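Probable aromatic acid decarboxylase (Aquifex aeolicus, PDB 2EJB) probably makes the prenylated FMN cofactor of UbiD-type decarboxylases, joining a dimethylallyl group from dimethylallyl monophosphate to the flavin without a metal. Local coordinates at residues G76-C90 against V110-L124. Sequence-based numbering, arbitrary orientation.
Sequences GSRLVHYRGVYVVPC and VGEVALKERVPLVLL
Val85 and Leu121, paired on adjacent parallel strands, illustrate how a Rossmann-like flavoprotein sheet sorts its side chains between two helical layers. Their branches meet obliquely, Val85 CG1 lying 3.8 Å from Leu121 CD1, and the same CG1 reaches Val110 CG1 of helix 110-117. One residue on, Tyr86 and Val122 project together from the reverse face; the phenol ring runs alongside the valine, its CD2 3.6 Å from Val122 CB. Val87 and Leu123 again lie side by side on the Val85 face, and Leu123 CG also meets Cys90 SG. With CG turned anti to the carbonyl carbon (chi1 -78°), Leu123 brings CD1 to 3.6 Å from Val87 CB. Between the strands, Val85 N, Val122 N, Val87 N and Leu124 N donate in alternation to Pro120 O, Val85 O, Val122 O and Val87 O. Past the cis-Pro89 corner, Cys90 N closes a further bond on Leu124 O (2.8 Å). At the helical end, Leu79 CD1 rests against both Ala114 and Val119, while Val113 CG1 presses on Gly76 CA at 3.5 Å. The Glu117 chain, bent at chi2 (-67°), folds its carboxylate over Gly76 and beside Val80 CG1; OE2 takes Lys116 NZ through its anti lone pair at 2.9 Å, and a water joins that amine to Gly76 N. Cutting the Glu117 side chain back to an alanine would probably leave Lys116 without this charged mate and strip the cover of CG and carboxylate from Gly76. A Schellman motif at Arg118 ends the helix and turns the chain toward strand 121-124. Strand 3-8 flanks 82-90 on its other edge, helices 14-26 and 162-176 cover the Tyr86 face, and Cys90 and Pro89 approach Thr94 and Ala11, predicted FMN-binding residues.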
loop_
_atom_site.group_PDB
_atom_site.type_symbol
_atom_site.label_atom_id
_atom_site.label_comp_id
_atom_site.label_asym_id
_atom_site.label_seq_id
_atom_site.Cartn_x
_atom_site.Cartn_y
_atom_site.Cartn_z
ATOM N N GLY A 76 -5.625 -22.029 -21.294
ATOM C CA GLY A 76 -6.601 -20.976 -21.517
ATOM C C GLY A 76 -7.983 -21.563 -21.690
ATOM O O GLY A 76 -8.968 -21.034 -21.171
ATOM N N SER A 77 -8.055 -22.673 -22.419
ATOM C CA SER A 77 -9.324 -23.350 -22.658
ATOM C C SER A 77 -10.029 -23.655 -21.337
ATOM O O SER A 77 -11.256 -23.676 -21.270
ATOM C CB SER A 77 -9.089 -24.648 -23.438
ATOM O OG SER A 77 -8.155 -25.483 -22.774
ATOM N N ARG A 78 -9.244 -23.882 -20.288
ATOM C CA ARG A 78 -9.793 -24.175 -18.968
ATOM C C ARG A 78 -10.010 -22.902 -18.150
ATOM O O ARG A 78 -11.047 -22.730 -17.514
ATOM C CB ARG A 78 -8.845 -25.094 -18.186
ATOM C CG ARG A 78 -8.664 -26.486 -18.765
ATOM C CD ARG A 78 -9.947 -27.293 -18.688
ATOM N NE ARG A 78 -9.762 -28.655 -19.182
ATOM C CZ ARG A 78 -9.006 -29.576 -18.590
ATOM N NH1 ARG A 78 -8.354 -29.293 -17.468
ATOM N NH2 ARG A 78 -8.899 -30.783 -19.123
ATOM N N LEU A 79 -9.026 -22.012 -18.174
ATOM C CA LEU A 79 -9.092 -20.780 -17.398
ATOM C C LEU A 79 -10.216 -19.813 -17.749
ATOM O O LEU A 79 -10.699 -19.086 -16.880
ATOM C CB LEU A 79 -7.751 -20.046 -17.479
ATOM C CG LEU A 79 -7.135 -19.475 -16.186
ATOM C CD1 LEU A 79 -6.986 -17.967 -16.313
ATOM C CD2 LEU A 79 -7.970 -19.848 -14.965
ATOM N N VAL A 80 -10.645 -19.802 -19.006
ATOM C CA VAL A 80 -11.703 -18.883 -19.422
ATOM C C VAL A 80 -13.024 -19.091 -18.687
ATOM O O VAL A 80 -13.907 -18.238 -18.742
ATOM C CB VAL A 80 -11.966 -18.973 -20.950
ATOM C CG1 VAL A 80 -10.700 -18.619 -21.716
ATOM C CG2 VAL A 80 -12.451 -20.380 -21.328
ATOM N N HIS A 81 -13.160 -20.212 -17.987
ATOM C CA HIS A 81 -14.397 -20.503 -17.268
ATOM C C HIS A 81 -14.384 -20.079 -15.798
ATOM O O HIS A 81 -15.357 -20.287 -15.074
ATOM C CB HIS A 81 -14.713 -21.995 -17.389
ATOM C CG HIS A 81 -14.914 -22.451 -18.801
ATOM N ND1 HIS A 81 -15.976 -22.025 -19.574
ATOM C CD2 HIS A 81 -14.179 -23.267 -19.591
ATOM C CE1 HIS A 81 -15.883 -22.562 -20.779
ATOM N NE2 HIS A 81 -14.802 -23.318 -20.814
ATOM N N TYR A 82 -13.282 -19.478 -15.364
ATOM C CA TYR A 82 -13.154 -19.022 -13.982
ATOM C C TYR A 82 -13.671 -17.599 -13.828
ATOM O O TYR A 82 -13.646 -16.814 -14.771
ATOM C CB TYR A 82 -11.691 -19.073 -13.542
ATOM C CG TYR A 82 -11.159 -20.471 -13.326
ATOM C CD1 TYR A 82 -10.772 -20.896 -12.057
ATOM C CD2 TYR A 82 -11.051 -21.370 -14.385
ATOM C CE1 TYR A 82 -10.289 -22.182 -11.844
ATOM C CE2 TYR A 82 -10.567 -22.669 -14.182
ATOM C CZ TYR A 82 -10.191 -23.061 -12.907
ATOM O OH TYR A 82 -9.722 -24.329 -12.679
ATOM N N ARG A 83 -14.134 -17.266 -12.630
ATOM C CA ARG A 83 -14.644 -15.931 -12.372
ATOM C C ARG A 83 -13.490 -14.945 -12.216
ATOM O O ARG A 83 -13.657 -13.745 -12.412
ATOM C CB ARG A 83 -15.500 -15.932 -11.108
ATOM C CG ARG A 83 -16.114 -14.580 -10.791
ATOM C CD ARG A 83 -17.056 -14.663 -9.616
ATOM N NE ARG A 83 -17.681 -13.375 -9.341
ATOM C CZ ARG A 83 -18.717 -13.208 -8.529
ATOM N NH1 ARG A 83 -19.256 -14.250 -7.908
ATOM N NH2 ARG A 83 -19.206 -11.996 -8.324
ATOM N N GLY A 84 -12.318 -15.457 -11.859
ATOM C CA GLY A 84 -11.165 -14.589 -11.692
ATOM C C GLY A 84 -9.960 -15.287 -11.094
ATOM O O GLY A 84 -10.043 -16.421 -10.611
ATOM N N VAL A 85 -8.824 -14.606 -11.134
ATOM C CA VAL A 85 -7.599 -15.155 -10.584
ATOM C C VAL A 85 -6.999 -14.205 -9.571
ATOM O O VAL A 85 -6.753 -13.036 -9.877
ATOM C CB VAL A 85 -6.546 -15.406 -11.674
ATOM C CG1 VAL A 85 -5.220 -15.809 -11.033
ATOM C CG2 VAL A 85 -7.028 -16.496 -12.613
ATOM N N TYR A 86 -6.770 -14.715 -8.367
ATOM C CA TYR A 86 -6.165 -13.934 -7.293
ATOM C C TYR A 86 -4.729 -14.373 -7.075
ATOM O O TYR A 86 -4.414 -15.564 -7.142
ATOM C CB TYR A 86 -6.907 -14.129 -5.965
ATOM C CG TYR A 86 -8.249 -13.443 -5.863
ATOM C CD1 TYR A 86 -9.428 -14.187 -5.787
ATOM C CD2 TYR A 86 -8.342 -12.054 -5.815
ATOM C CE1 TYR A 86 -10.666 -13.562 -5.664
ATOM C CE2 TYR A 86 -9.575 -11.421 -5.692
ATOM C CZ TYR A 86 -10.731 -12.182 -5.616
ATOM O OH TYR A 86 -11.953 -11.566 -5.487
ATOM N N VAL A 87 -3.864 -13.399 -6.823
ATOM C CA VAL A 87 -2.460 -13.645 -6.519
ATOM C C VAL A 87 -2.307 -12.823 -5.245
ATOM O O VAL A 87 -1.938 -11.643 -5.273
ATOM C CB VAL A 87 -1.518 -13.116 -7.626
ATOM C CG1 VAL A 87 -0.070 -13.334 -7.221
ATOM C CG2 VAL A 87 -1.799 -13.843 -8.939
ATOM N N VAL A 88 -2.632 -13.470 -4.128
ATOM C CA VAL A 88 -2.624 -12.849 -2.812
ATOM C C VAL A 88 -1.870 -13.662 -1.758
ATOM O O VAL A 88 -2.296 -14.755 -1.382
ATOM C CB VAL A 88 -4.079 -12.656 -2.313
ATOM C CG1 VAL A 88 -4.083 -11.994 -0.944
ATOM C CG2 VAL A 88 -4.881 -11.839 -3.328
ATOM N N PRO A 89 -0.723 -13.149 -1.290
ATOM C CA PRO A 89 -0.158 -11.868 -1.721
ATOM C C PRO A 89 0.713 -12.087 -2.952
ATOM O O PRO A 89 1.150 -13.203 -3.214
ATOM C CB PRO A 89 0.662 -11.433 -0.515
ATOM C CG PRO A 89 1.206 -12.739 -0.020
ATOM C CD PRO A 89 -0.006 -13.665 -0.107
ATOM N N CYS A 90 0.962 -11.016 -3.695
ATOM C CA CYS A 90 1.789 -11.079 -4.890
ATOM C C CYS A 90 3.129 -10.399 -4.613
ATOM O O CYS A 90 3.194 -9.176 -4.495
ATOM C CB CYS A 90 1.081 -10.373 -6.051
ATOM S SG CYS A 90 2.029 -10.342 -7.596
ATOM N N VAL A 110 -0.180 -18.824 -14.943
ATOM C CA VAL A 110 -1.598 -18.537 -14.745
ATOM C C VAL A 110 -1.885 -17.052 -14.954
ATOM O O VAL A 110 -2.954 -16.677 -15.435
ATOM C CB VAL A 110 -2.060 -18.961 -13.335
ATOM C CG1 VAL A 110 -3.533 -18.607 -13.131
ATOM C CG2 VAL A 110 -1.847 -20.463 -13.157
ATOM N N GLY A 111 -0.927 -16.211 -14.584
ATOM C CA GLY A 111 -1.105 -14.784 -14.771
ATOM C C GLY A 111 -1.083 -14.472 -16.257
ATOM O O GLY A 111 -1.875 -13.674 -16.748
ATOM N N GLU A 112 -0.171 -15.113 -16.978
ATOM C CA GLU A 112 -0.053 -14.903 -18.417
ATOM C C GLU A 112 -1.314 -15.391 -19.130
ATOM O O GLU A 112 -1.786 -14.754 -20.073
ATOM C CB GLU A 112 1.178 -15.641 -18.953
ATOM C CG GLU A 112 1.174 -15.873 -20.457
ATOM C CD GLU A 112 2.358 -16.696 -20.913
ATOM O OE1 GLU A 112 2.602 -17.767 -20.317
ATOM O OE2 GLU A 112 3.037 -16.276 -21.872
ATOM N N VAL A 113 -1.853 -16.520 -18.677
ATOM C CA VAL A 113 -3.061 -17.086 -19.275
ATOM C C VAL A 113 -4.257 -16.183 -19.014
ATOM O O VAL A 113 -5.054 -15.926 -19.916
ATOM C CB VAL A 113 -3.371 -18.498 -18.720
ATOM C CG1 VAL A 113 -4.665 -19.025 -19.333
ATOM C CG2 VAL A 113 -2.215 -19.449 -19.033
ATOM N N ALA A 114 -4.381 -15.702 -17.780
ATOM C CA ALA A 114 -5.481 -14.811 -17.423
ATOM C C ALA A 114 -5.443 -13.574 -18.315
ATOM O O ALA A 114 -6.473 -13.142 -18.836
ATOM C CB ALA A 114 -5.373 -14.389 -15.951
ATOM N N LEU A 115 -4.248 -13.014 -18.491
ATOM C CA LEU A 115 -4.064 -11.818 -19.311
ATOM C C LEU A 115 -4.423 -12.038 -20.776
ATOM O O LEU A 115 -5.151 -11.235 -21.358
ATOM C CB LEU A 115 -2.620 -11.310 -19.202
ATOM C CG LEU A 115 -2.234 -10.753 -17.823
ATOM C CD1 LEU A 115 -0.748 -10.388 -17.784
ATOM C CD2 LEU A 115 -3.090 -9.540 -17.521
ATOM N N LYS A 116 -3.928 -13.121 -21.374
ATOM C CA LYS A 116 -4.229 -13.394 -22.781
ATOM C C LYS A 116 -5.668 -13.860 -23.008
ATOM O O LYS A 116 -6.213 -13.689 -24.097
ATOM C CB LYS A 116 -3.255 -14.430 -23.364
ATOM C CG LYS A 116 -3.484 -15.882 -22.943
ATOM C CD LYS A 116 -2.340 -16.760 -23.444
ATOM C CE LYS A 116 -2.515 -18.236 -23.085
ATOM N NZ LYS A 116 -3.478 -18.938 -23.967
ATOM N N GLU A 117 -6.287 -14.443 -21.986
ATOM C CA GLU A 117 -7.664 -14.918 -22.118
ATOM C C GLU A 117 -8.631 -13.888 -21.544
ATOM O O GLU A 117 -9.852 -14.092 -21.540
ATOM C CB GLU A 117 -7.846 -16.242 -21.374
ATOM C CG GLU A 117 -6.936 -17.375 -21.825
ATOM C CD GLU A 117 -7.230 -17.870 -23.234
ATOM O OE1 GLU A 117 -8.357 -17.665 -23.732
ATOM O OE2 GLU A 117 -6.328 -18.484 -23.842
ATOM N N ARG A 118 -8.072 -12.781 -21.059
ATOM C CA ARG A 118 -8.848 -11.704 -20.458
ATOM C C ARG A 118 -9.665 -12.179 -19.264
ATOM O O ARG A 118 -10.808 -11.767 -19.078
ATOM C CB ARG A 118 -9.780 -11.047 -21.483
ATOM C CG ARG A 118 -9.082 -10.557 -22.745
ATOM C CD ARG A 118 -7.947 -9.596 -22.454
ATOM N NE ARG A 118 -7.194 -9.298 -23.670
ATOM C CZ ARG A 118 -7.678 -8.613 -24.703
ATOM N NH1 ARG A 118 -8.919 -8.143 -24.667
ATOM N NH2 ARG A 118 -6.930 -8.415 -25.778
ATOM N N VAL A 119 -9.082 -13.066 -18.465
ATOM C CA VAL A 119 -9.742 -13.543 -17.254
ATOM C C VAL A 119 -9.334 -12.560 -16.158
ATOM O O VAL A 119 -8.149 -12.228 -16.021
ATOM C CB VAL A 119 -9.258 -14.960 -16.867
ATOM C CG1 VAL A 119 -9.732 -15.307 -15.458
ATOM C CG2 VAL A 119 -9.782 -15.983 -17.874
ATOM N N PRO A 120 -10.302 -12.071 -15.368
ATOM C CA PRO A 120 -9.962 -11.125 -14.303
ATOM C C PRO A 120 -8.741 -11.573 -13.498
ATOM O O PRO A 120 -8.665 -12.720 -13.046
ATOM C CB PRO A 120 -11.238 -11.081 -13.468
ATOM C CG PRO A 120 -12.320 -11.258 -14.522
ATOM C CD PRO A 120 -11.747 -12.374 -15.372
ATOM N N LEU A 121 -7.784 -10.663 -13.341
ATOM C CA LEU A 121 -6.556 -10.934 -12.594
ATOM C C LEU A 121 -6.418 -9.886 -11.491
ATOM O O LEU A 121 -6.380 -8.682 -11.767
ATOM C CB LEU A 121 -5.342 -10.868 -13.525
ATOM C CG LEU A 121 -3.976 -11.049 -12.847
ATOM C CD1 LEU A 121 -3.859 -12.461 -12.253
ATOM C CD2 LEU A 121 -2.873 -10.803 -13.855
ATOM N N VAL A 122 -6.338 -10.341 -10.244
ATOM C CA VAL A 122 -6.230 -9.427 -9.110
ATOM C C VAL A 122 -4.980 -9.700 -8.271
ATOM O O VAL A 122 -4.761 -10.821 -7.812
ATOM C CB VAL A 122 -7.481 -9.532 -8.213
ATOM C CG1 VAL A 122 -7.493 -8.410 -7.193
ATOM C CG2 VAL A 122 -8.742 -9.484 -9.074
ATOM N N LEU A 123 -4.172 -8.667 -8.065
ATOM C CA LEU A 123 -2.933 -8.790 -7.293
ATOM C C LEU A 123 -2.943 -7.931 -6.030
ATOM O O LEU A 123 -3.420 -6.791 -6.044
ATOM C CB LEU A 123 -1.737 -8.384 -8.165
ATOM C CG LEU A 123 -1.130 -9.315 -9.228
ATOM C CD1 LEU A 123 -2.153 -10.272 -9.795
ATOM C CD2 LEU A 123 -0.488 -8.458 -10.326
ATOM N N LEU A 124 -2.434 -8.488 -4.932
ATOM C CA LEU A 124 -2.351 -7.741 -3.683
ATOM C C LEU A 124 -0.872 -7.512 -3.461
ATOM O O LEU A 124 -0.137 -8.446 -3.150
ATOM C CB LEU A 124 -2.936 -8.518 -2.491
ATOM C CG LEU A 124 -2.955 -7.656 -1.214
ATOM C CD1 LEU A 124 -4.074 -6.634 -1.336
ATOM C CD2 LEU A 124 -3.168 -8.520 0.027
HETATM O O HOH W 1 -3.544 -21.966 -23.724
#